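Local atomic coordinates of methylenetetrahydrofolate--tRNA-(uracil-5-)-methyltransferase trmFO (Thermus thermophilus, PDB entry 3G5Q), a protein that probably catalyses the folate- and FAD-dependent methylation of uridine 54 to 5-methyluridine in tRNA, with NADH or NADPH as reductant. Residues E2-V7 / L23-R28; A184-C189 / Q261-D266; L319-E324 / Y381-N386. All coordinates share one frame; numbering follows the deposited sequence.

Contact 1. Residues E2-V7 / L23-R28; sequences ERVNVV and LGVPVR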
loop_
_atom_site.group_PDB
_atom_site.type_symbol
_atom_site.label_atom_id
_atom_site.label_comp_id
_atom_site.label_asym_id
_atom_site.label_seq_id
_atom_site.Cartn_x
_atom_site.Cartn_y
_atom_site.Cartn_z
ATOM N N GLU A 2 0.104 28.572 -11.860
ATOM C CA GLU A 2 -1.205 28.272 -11.311
ATOM C C GLU A 2 -0.983 27.755 -9.891
ATOM O O GLU A 2 -0.026 27.022 -9.644
ATOM C CB GLU A 2 -1.886 27.211 -12.170
ATOM C CG GLU A 2 -3.385 27.079 -11.962
ATOM C CD GLU A 2 -3.977 25.963 -12.805
ATOM O OE1 GLU A 2 -3.534 25.802 -13.964
ATOM O OE2 GLU A 2 -4.870 25.242 -12.307
ATOM N N ARG A 3 -1.835 28.153 -8.951
ATOM C CA ARG A 3 -1.728 27.643 -7.593
ATOM C C ARG A 3 -2.347 26.254 -7.565
ATOM O O ARG A 3 -3.476 26.074 -8.005
ATOM C CB ARG A 3 -2.435 28.559 -6.589
ATOM C CG ARG A 3 -2.169 28.172 -5.134
ATOM C CD ARG A 3 -2.665 29.220 -4.132
ATOM N NE ARG A 3 -1.878 30.446 -4.195
ATOM C CZ ARG A 3 -0.847 30.724 -3.402
ATOM N NH1 ARG A 3 -0.190 31.866 -3.553
ATOM N NH2 ARG A 3 -0.471 29.867 -2.461
ATOM N N VAL A 4 -1.602 25.273 -7.069
ATOM C CA VAL A 4 -2.109 23.902 -7.008
ATOM C C VAL A 4 -2.784 23.584 -5.675
ATOM O O VAL A 4 -2.260 23.919 -4.617
ATOM C CB VAL A 4 -0.997 22.886 -7.246
ATOM C CG1 VAL A 4 -1.502 21.471 -6.951
ATOM C CG2 VAL A 4 -0.473 23.006 -8.677
ATOM N N ASN A 5 -3.947 22.934 -5.734
ATOM C CA ASN A 5 -4.641 22.499 -4.525
ATOM C C ASN A 5 -4.094 21.181 -3.971
ATOM O O ASN A 5 -3.823 20.244 -4.716
ATOM C CB ASN A 5 -6.147 22.351 -4.781
ATOM C CG ASN A 5 -6.767 23.599 -5.387
ATOM O OD1 ASN A 5 -6.734 24.674 -4.794
ATOM N ND2 ASN A 5 -7.351 23.452 -6.570
ATOM N N VAL A 6 -3.934 21.120 -2.656
ATOM C CA VAL A 6 -3.601 19.873 -1.982
ATOM C C VAL A 6 -4.623 19.690 -0.868
ATOM O O VAL A 6 -4.742 20.529 0.024
ATOM C CB VAL A 6 -2.174 19.885 -1.411
ATOM C CG1 VAL A 6 -1.898 18.597 -0.632
ATOM C CG2 VAL A 6 -1.131 20.066 -2.535
ATOM N N VAL A 7 -5.404 18.620 -0.945
ATOM C CA VAL A 7 -6.470 18.414 0.020
ATOM C C VAL A 7 -6.054 17.373 1.054
ATOM O O VAL A 7 -5.945 16.184 0.745
ATOM C CB VAL A 7 -7.788 17.977 -0.660
ATOM C CG1 VAL A 7 -8.903 17.903 0.356
ATOM C CG2 VAL A 7 -8.163 18.956 -1.789
ATOM N N LEU A 23 9.621 23.152 -6.017
ATOM C CA LEU A 23 9.714 23.432 -7.444
ATOM C C LEU A 23 9.133 24.803 -7.794
ATOM O O LEU A 23 8.871 25.104 -8.959
ATOM C CB LEU A 23 9.051 22.314 -8.252
ATOM C CG LEU A 23 9.733 20.946 -8.096
ATOM C CD1 LEU A 23 8.857 19.824 -8.620
ATOM C CD2 LEU A 23 11.099 20.930 -8.773
ATOM N N GLY A 24 8.939 25.632 -6.774
ATOM C CA GLY A 24 8.480 26.993 -6.970
ATOM C C GLY A 24 7.026 27.098 -7.389
ATOM O O GLY A 24 6.601 28.139 -7.886
ATOM N N VAL A 25 6.254 26.034 -7.186
ATOM C CA VAL A 25 4.830 26.087 -7.493
ATOM C C VAL A 25 4.023 26.403 -6.237
ATOM O O VAL A 25 4.172 25.736 -5.206
ATOM C CB VAL A 25 4.331 24.785 -8.140
ATOM C CG1 VAL A 25 2.829 24.865 -8.400
ATOM C CG2 VAL A 25 5.083 24.531 -9.436
ATOM N N PRO A 26 3.167 27.432 -6.322
ATOM C CA PRO A 26 2.358 27.885 -5.184
ATOM C C PRO A 26 1.297 26.847 -4.849
ATOM O O PRO A 26 0.800 26.180 -5.756
ATOM C CB PRO A 26 1.682 29.164 -5.702
ATOM C CG PRO A 26 2.284 29.453 -7.047
ATOM C CD PRO A 26 2.873 28.181 -7.555
ATOM N N VAL A 27 0.950 26.729 -3.572
ATOM C CA VAL A 27 0.039 25.683 -3.116
ATOM C C VAL A 27 -1.101 26.255 -2.296
ATOM O O VAL A 27 -0.909 27.185 -1.513
ATOM C CB VAL A 27 0.777 24.634 -2.233
ATOM C CG1 VAL A 27 -0.218 23.628 -1.615
ATOM C CG2 VAL A 27 1.860 23.917 -3.016
ATOM N N ARG A 28 -2.292 25.698 -2.474
ATOM C CA ARG A 28 -3.380 25.941 -1.546
ATOM C C ARG A 28 -3.664 24.631 -0.804
ATOM O O ARG A 28 -4.197 23.689 -1.387
ATOM C CB ARG A 28 -4.630 26.412 -2.282
ATOM C CG ARG A 28 -5.746 26.832 -1.354
ATOM C CD ARG A 28 -6.961 27.289 -2.144
ATOM N NE ARG A 28 -6.705 28.478 -2.956
ATOM C CZ ARG A 28 -6.467 28.471 -4.269
ATOM N NH1 ARG A 28 -6.420 27.328 -4.953
ATOM N NH2 ARG A 28 -6.260 29.618 -4.905
#
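Arg3 lies across both Pro26 and Arg28 where strands 4-7 and 27-30 pair in parallel, the two strands of the first beta-alpha-beta unit of a Rossmann-type FAD-binding fold. Its guanidinium rests flat on the proline, with Pro26 CB over the centre of the group, 3.8 Å from Arg3 CZ. The bend at chi3 (-69°) turns the end of the chain back over the neighbouring strand, where Arg3 NH2 donates to Val27 O at 2.9 Å; the oxygen lies in the guanidinium plane, but the nitrogen stands well above the carbonyl plane. Arg28 crosses Arg3 at about a right angle, their guanidinium planes 59° apart, and one face of the Arg28 group is covered near its rim by Arg3 CD. On the opposite face of the sheet Val4 CG2 meets Val25 CG1 at 3.8 Å, and Val6 packs on Val27, all four valines lying against Leu20 of the connecting helix 11-22. Backbone bonds Val4 N to Pro26 O, Arg28 N to Val4 O and Val6 N to Arg28 O hold the register. Asn5 runs alongside Arg28, bonded through ND2 to Thr129 on the next strand, while Asn5 OD1 accepts a hydrogen bond from Arg28 NH1 at 2.7 Å.

Contact 2. Residues A184-C189 / Q261-D266; sequences ADYLNC and QLRQED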
loop_
_atom_site.group_PDB
_atom_site.type_symbol
_atom_site.label_atom_id
_atom_site.label_comp_id
_atom_site.label_asym_id
_atom_site.label_seq_id
_atom_site.Cartn_x
_atom_site.Cartn_y
_atom_site.Cartn_z
ATOM N N ALA A 184 -9.770 -19.960 -14.949
ATOM C CA ALA A 184 -8.966 -21.180 -14.866
ATOM C C ALA A 184 -7.544 -20.917 -14.371
ATOM O O ALA A 184 -6.678 -21.787 -14.451
ATOM C CB ALA A 184 -8.932 -21.883 -16.218
ATOM N N ASP A 185 -7.308 -19.719 -13.849
ATOM C CA ASP A 185 -5.951 -19.315 -13.505
ATOM C C ASP A 185 -5.671 -19.190 -12.001
ATOM O O ASP A 185 -4.642 -18.640 -11.614
ATOM C CB ASP A 185 -5.574 -18.018 -14.232
ATOM C CG ASP A 185 -6.618 -16.927 -14.062
ATOM O OD1 ASP A 185 -7.673 -17.201 -13.453
ATOM O OD2 ASP A 185 -6.381 -15.795 -14.539
ATOM N N TYR A 186 -6.568 -19.697 -11.161
ATOM C CA TYR A 186 -6.281 -19.786 -9.728
ATOM C C TYR A 186 -5.265 -20.900 -9.471
ATOM O O TYR A 186 -5.220 -21.885 -10.200
ATOM C CB TYR A 186 -7.552 -20.066 -8.915
ATOM C CG TYR A 186 -8.494 -18.886 -8.748
ATOM C CD1 TYR A 186 -8.196 -17.851 -7.873
ATOM C CD2 TYR A 186 -9.695 -18.825 -9.444
ATOM C CE1 TYR A 186 -9.054 -16.776 -7.712
ATOM C CE2 TYR A 186 -10.559 -17.754 -9.286
ATOM C CZ TYR A 186 -10.231 -16.735 -8.417
ATOM O OH TYR A 186 -11.082 -15.666 -8.248
ATOM N N LEU A 187 -4.449 -20.741 -8.439
ATOM C CA LEU A 187 -3.611 -21.829 -7.972
ATOM C C LEU A 187 -4.362 -22.531 -6.845
ATOM O O LEU A 187 -4.912 -21.874 -5.965
ATOM C CB LEU A 187 -2.277 -21.296 -7.456
ATOM C CG LEU A 187 -1.045 -21.435 -8.353
ATOM C CD1 LEU A 187 0.197 -21.033 -7.572
ATOM C CD2 LEU A 187 -0.896 -22.862 -8.888
ATOM N N ASN A 188 -4.403 -23.858 -6.864
ATOM C CA ASN A 188 -5.107 -24.588 -5.811
ATOM C C ASN A 188 -4.197 -25.467 -4.964
ATOM O O ASN A 188 -3.382 -26.230 -5.488
ATOM C CB ASN A 188 -6.264 -25.414 -6.386
ATOM C CG ASN A 188 -7.239 -24.571 -7.180
ATOM O OD1 ASN A 188 -8.237 -24.085 -6.646
ATOM N ND2 ASN A 188 -6.953 -24.389 -8.468
ATOM N N CYS A 189 -4.346 -25.343 -3.649
ATOM C CA CYS A 189 -3.591 -26.134 -2.684
ATOM C C CYS A 189 -4.545 -27.119 -2.035
ATOM O O CYS A 189 -5.300 -26.742 -1.145
ATOM C CB CYS A 189 -2.994 -25.232 -1.603
ATOM S SG CYS A 189 -1.978 -23.886 -2.234
ATOM N N GLN A 261 -7.258 -21.618 -2.327
ATOM C CA GLN A 261 -6.981 -21.078 -3.641
ATOM C C GLN A 261 -6.137 -19.819 -3.539
ATOM O O GLN A 261 -6.258 -19.049 -2.583
ATOM C CB GLN A 261 -8.288 -20.743 -4.360
ATOM C CG GLN A 261 -9.169 -21.943 -4.634
ATOM C CD GLN A 261 -10.306 -21.601 -5.567
ATOM O OE1 GLN A 261 -11.172 -20.786 -5.237
ATOM N NE2 GLN A 261 -10.309 -22.218 -6.744
ATOM N N LEU A 262 -5.298 -19.603 -4.542
ATOM C CA LEU A 262 -4.522 -18.374 -4.631
ATOM C C LEU A 262 -4.776 -17.659 -5.956
ATOM O O LEU A 262 -4.923 -18.291 -7.003
ATOM C CB LEU A 262 -3.030 -18.658 -4.465
ATOM C CG LEU A 262 -2.631 -19.267 -3.116
ATOM C CD1 LEU A 262 -2.342 -20.728 -3.302
ATOM C CD2 LEU A 262 -1.408 -18.564 -2.575
ATOM N N ARG A 263 -4.833 -16.335 -5.916
ATOM C CA ARG A 263 -5.005 -15.597 -7.151
ATOM C C ARG A 263 -3.911 -14.563 -7.322
ATOM O O ARG A 263 -3.442 -13.969 -6.356
ATOM C CB ARG A 263 -6.388 -14.943 -7.218
ATOM C CG ARG A 263 -6.467 -13.628 -6.507
ATOM C CD ARG A 263 -7.722 -12.839 -6.876
ATOM N NE ARG A 263 -7.557 -11.464 -6.420
ATOM C CZ ARG A 263 -8.465 -10.501 -6.543
ATOM N NH1 ARG A 263 -9.640 -10.746 -7.102
ATOM N NH2 ARG A 263 -8.186 -9.285 -6.102
ATOM N N GLN A 264 -3.518 -14.349 -8.571
ATOM C CA GLN A 264 -2.468 -13.405 -8.895
ATOM C C GLN A 264 -2.947 -11.982 -8.631
ATOM O O GLN A 264 -4.043 -11.599 -9.054
ATOM C CB GLN A 264 -2.061 -13.581 -10.359
ATOM C CG GLN A 264 -0.997 -12.615 -10.867
ATOM C CD GLN A 264 -0.695 -12.846 -12.331
ATOM O OE1 GLN A 264 -0.179 -11.963 -13.028
ATOM N NE2 GLN A 264 -1.033 -14.033 -12.813
ATOM N N GLU A 265 -2.133 -11.210 -7.912
ATOM C CA GLU A 265 -2.494 -9.837 -7.566
ATOM C C GLU A 265 -1.758 -8.797 -8.408
ATOM O O GLU A 265 -2.354 -7.816 -8.827
ATOM C CB GLU A 265 -2.269 -9.565 -6.073
ATOM C CG GLU A 265 -3.143 -10.407 -5.140
ATOM C CD GLU A 265 -4.632 -10.115 -5.294
ATOM O OE1 GLU A 265 -4.983 -9.166 -6.018
ATOM O OE2 GLU A 265 -5.455 -10.835 -4.692
ATOM N N ASP A 266 -0.466 -8.993 -8.657
ATOM C CA ASP A 266 0.281 -8.004 -9.425
ATOM C C ASP A 266 0.352 -8.382 -10.895
ATOM O O ASP A 266 0.278 -9.558 -11.256
ATOM C CB ASP A 266 1.703 -7.837 -8.892
ATOM C CG ASP A 266 2.511 -9.133 -8.953
ATOM O OD1 ASP A 266 1.906 -10.225 -8.852
ATOM O OD2 ASP A 266 3.754 -9.064 -9.090
HETATM O O HOH W 1 -4.880 -15.802 -10.822
#
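An antiparallel strand pair, 187-191 with 258-264, brings Tyr186 against Arg263 and Asn188 against Gln261. The tyrosine ring and the arginine side chain run side by side in the same direction, and Tyr186 CE1 closes to 3.3 Å from Arg263 CB, a tight approach. Leu262 O lies near the ring plane, at its edge. The extended Arg263 chain carries its guanidinium beyond the ring to Glu265, gripping the carboxylate side-on in a salt bridge: Arg263 NE reaches Glu265 OE2 at 2.8 Å and Arg263 NH2 reaches Glu265 OE1, while NH2 also bonds Glu388 O. Within the six-stranded antiparallel sheet these two strands are neighbours, and Leu187 and Leu262 form a hydrogen-bonded pair, with Leu187 N to Leu262 O at 2.9 Å and Leu262 N to Leu187 O at 2.7 Å. Next along, Asn188 and Gln261 are a non-hydrogen-bonded pair whose side chains make the link instead. Gln261 NE2 donates in the carbonyl plane to Asn188 OD1 at 2.8 Å, the amide planes turned 37° apart; Asn188 ND2 is held by Phe175 O and Ala177 O. On the other face Cys189 SG touches Leu262 CD1 at 3.4 Å. Beyond the paired residues, a water bridges Asp185 O and Gln264 N.

Contact 3. Residues L319-E324 / Y381-N386; sequences LGETLE and YLATAN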
loop_
_atom_site.group_PDB
_atom_site.type_symbol
_atom_site.label_atom_id
_atom_site.label_comp_id
_atom_site.label_asym_id
_atom_site.label_seq_id
_atom_site.Cartn_x
_atom_site.Cartn_y
_atom_site.Cartn_z
ATOM N N LEU A 319 -6.210 5.084 -11.337
ATOM C CA LEU A 319 -4.988 5.866 -11.335
ATOM C C LEU A 319 -3.944 5.317 -12.295
ATOM O O LEU A 319 -3.942 4.127 -12.634
ATOM C CB LEU A 319 -4.390 5.907 -9.917
ATOM C CG LEU A 319 -5.254 6.478 -8.792
ATOM C CD1 LEU A 319 -4.572 6.295 -7.427
ATOM C CD2 LEU A 319 -5.554 7.942 -9.056
ATOM N N GLY A 320 -3.032 6.191 -12.704
ATOM C CA GLY A 320 -1.854 5.768 -13.439
ATOM C C GLY A 320 -0.679 5.646 -12.487
ATOM O O GLY A 320 -0.794 6.016 -11.314
ATOM N N GLU A 321 0.446 5.125 -12.984
ATOM C CA GLU A 321 1.681 5.006 -12.199
ATOM C C GLU A 321 2.182 6.374 -11.737
ATOM O O GLU A 321 2.972 6.488 -10.804
ATOM C CB GLU A 321 2.786 4.343 -13.040
ATOM C CG GLU A 321 2.542 2.867 -13.376
ATOM C CD GLU A 321 1.677 2.663 -14.626
ATOM O OE1 GLU A 321 1.567 1.507 -15.092
ATOM O OE2 GLU A 321 1.115 3.649 -15.149
ATOM N N THR A 322 1.739 7.411 -12.428
ATOM C CA THR A 322 2.090 8.785 -12.102
ATOM C C THR A 322 1.250 9.294 -10.925
ATOM O O THR A 322 1.509 10.371 -10.373
ATOM C CB THR A 322 1.771 9.653 -13.308
ATOM O OG1 THR A 322 0.397 9.446 -13.652
ATOM C CG2 THR A 322 2.641 9.241 -14.508
ATOM N N LEU A 323 0.245 8.505 -10.552
ATOM C CA LEU A 323 -0.745 8.874 -9.529
ATOM C C LEU A 323 -1.764 9.908 -10.009
ATOM O O LEU A 323 -2.606 10.364 -9.241
ATOM C CB LEU A 323 -0.084 9.326 -8.223
ATOM C CG LEU A 323 0.758 8.230 -7.568
ATOM C CD1 LEU A 323 1.453 8.758 -6.330
ATOM C CD2 LEU A 323 -0.103 6.996 -7.248
ATOM N N GLU A 324 -1.676 10.278 -11.279
ATOM C CA GLU A 324 -2.707 11.083 -11.914
ATOM C C GLU A 324 -3.894 10.191 -12.255
ATOM O O GLU A 324 -3.713 9.054 -12.717
ATOM C CB GLU A 324 -2.167 11.693 -13.209
ATOM C CG GLU A 324 -3.080 12.769 -13.815
ATOM C CD GLU A 324 -2.453 13.421 -15.034
ATOM O OE1 GLU A 324 -1.503 12.834 -15.602
ATOM O OE2 GLU A 324 -2.910 14.511 -15.422
ATOM N N TYR A 381 2.243 -1.132 -8.936
ATOM C CA TYR A 381 1.246 -2.019 -8.371
ATOM C C TYR A 381 -0.111 -1.317 -8.235
ATOM O O TYR A 381 -1.132 -1.874 -8.615
ATOM C CB TYR A 381 1.723 -2.561 -7.029
ATOM C CG TYR A 381 0.788 -3.558 -6.419
ATOM C CD1 TYR A 381 0.968 -4.924 -6.618
ATOM C CD2 TYR A 381 -0.279 -3.142 -5.634
ATOM C CE1 TYR A 381 0.099 -5.846 -6.043
ATOM C CE2 TYR A 381 -1.149 -4.056 -5.058
ATOM C CZ TYR A 381 -0.956 -5.402 -5.267
ATOM O OH TYR A 381 -1.817 -6.312 -4.686
ATOM N N LEU A 382 -0.117 -0.104 -7.688
ATOM C CA LEU A 382 -1.349 0.684 -7.600
ATOM C C LEU A 382 -2.025 0.790 -8.966
ATOM O O LEU A 382 -3.236 0.635 -9.074
ATOM C CB LEU A 382 -1.080 2.096 -7.057
ATOM C CG LEU A 382 -0.522 2.238 -5.631
ATOM C CD1 LEU A 382 -0.312 3.708 -5.303
ATOM C CD2 LEU A 382 -1.448 1.591 -4.599
ATOM N N ALA A 383 -1.239 1.045 -10.009
ATOM C CA ALA A 383 -1.816 1.295 -11.325
ATOM C C ALA A 383 -2.262 0.043 -12.065
ATOM O O ALA A 383 -3.167 0.108 -12.889
ATOM C CB ALA A 383 -0.872 2.118 -12.189
ATOM N N THR A 384 -1.673 -1.107 -11.750
ATOM C CA THR A 384 -1.872 -2.294 -12.591
ATOM C C THR A 384 -2.224 -3.578 -11.838
ATOM O O THR A 384 -2.275 -4.658 -12.438
ATOM C CB THR A 384 -0.613 -2.567 -13.449
ATOM O OG1 THR A 384 0.508 -2.828 -12.587
ATOM C CG2 THR A 384 -0.287 -1.360 -14.338
ATOM N N ALA A 385 -2.455 -3.484 -10.533
ATOM C CA ALA A 385 -2.783 -4.685 -9.766
ATOM C C ALA A 385 -4.161 -5.187 -10.188
ATOM O O ALA A 385 -4.903 -4.478 -10.869
ATOM C CB ALA A 385 -2.744 -4.394 -8.258
ATOM N N ASN A 386 -4.493 -6.411 -9.796
ATOM C CA ASN A 386 -5.823 -6.970 -10.021
ATOM C C ASN A 386 -6.914 -6.044 -9.443
ATOM O O ASN A 386 -6.966 -5.814 -8.238
ATOM C CB ASN A 386 -5.897 -8.369 -9.388
ATOM C CG ASN A 386 -7.141 -9.148 -9.799
ATOM O OD1 ASN A 386 -8.186 -8.570 -10.081
ATOM N ND2 ASN A 386 -7.028 -10.473 -9.825
#
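A type I beta turn from Gly320 to Leu323, closed by Leu323 N to Gly320 O at 2.8 Å, abuts the C-terminal end of helix 374-384, with the Gly320 and Ala383 CA atoms 4.9 Å apart. No hydrogen bond spans the two segments, and the join rests on van der Waals packing. Its centre is the Ala383 methyl, which points at the turn and sits against the Gly320-Glu321 peptide, CB lying 3.4 Å from Glu321 N and 3.5 Å from Gly320 C. Glu321 then folds over the same methyl: the bend at chi2 (85°) brings its carboxylate back, so that Glu321 CD lies 3.6 Å from Ala383 CB. Glu321 OE1 continues past it to Thr384 CG2, 3.5 Å away, the two side chains crossing at about a right angle. Thr384 turns its hydroxyl to its own helix, where OG1 is bonded to Arg380 O. At the other end of the turn, Leu323 CD2 meets Leu382 CD1 at 3.8 Å, the two side chains crossing at a slant. Within the loop, Thr322 OG1 accepts from Glu324 N in an ST turn. Leu323 also packs on Thr349 and Leu352 of helix 343-361 and on Val379 of helix 374-384, and its backbone is bonded to Ala333 at the end of strand 331-333, while Leu382 reaches Ala315 of helix 315-318.

How the contacts relate
From the N terminus, contact 1 closes first, bringing strand 27-30 back beside strand 4-7 after a single helix. Contact 2 spans a much longer excursion, 71 residues with helices 193-206, 226-231 and 234-239 among them, before strand 258-264 returns to 187-191. Contact 3 closes last, joining the loop after helix 315-318 to the end of helix 374-384. The three follow in series, neither nesting nor crossing. Contacts 1 and 2 lie on opposite sides of the chain's centre, their centres 43 Å apart. Contact 3 adjoins contact 2: Glu265 O and Asn386 N are 2.7 Å apart, a probable hydrogen bond linking the chain just beyond strand 258-264 of the six-stranded sheet to the chain leaving helix 374-384.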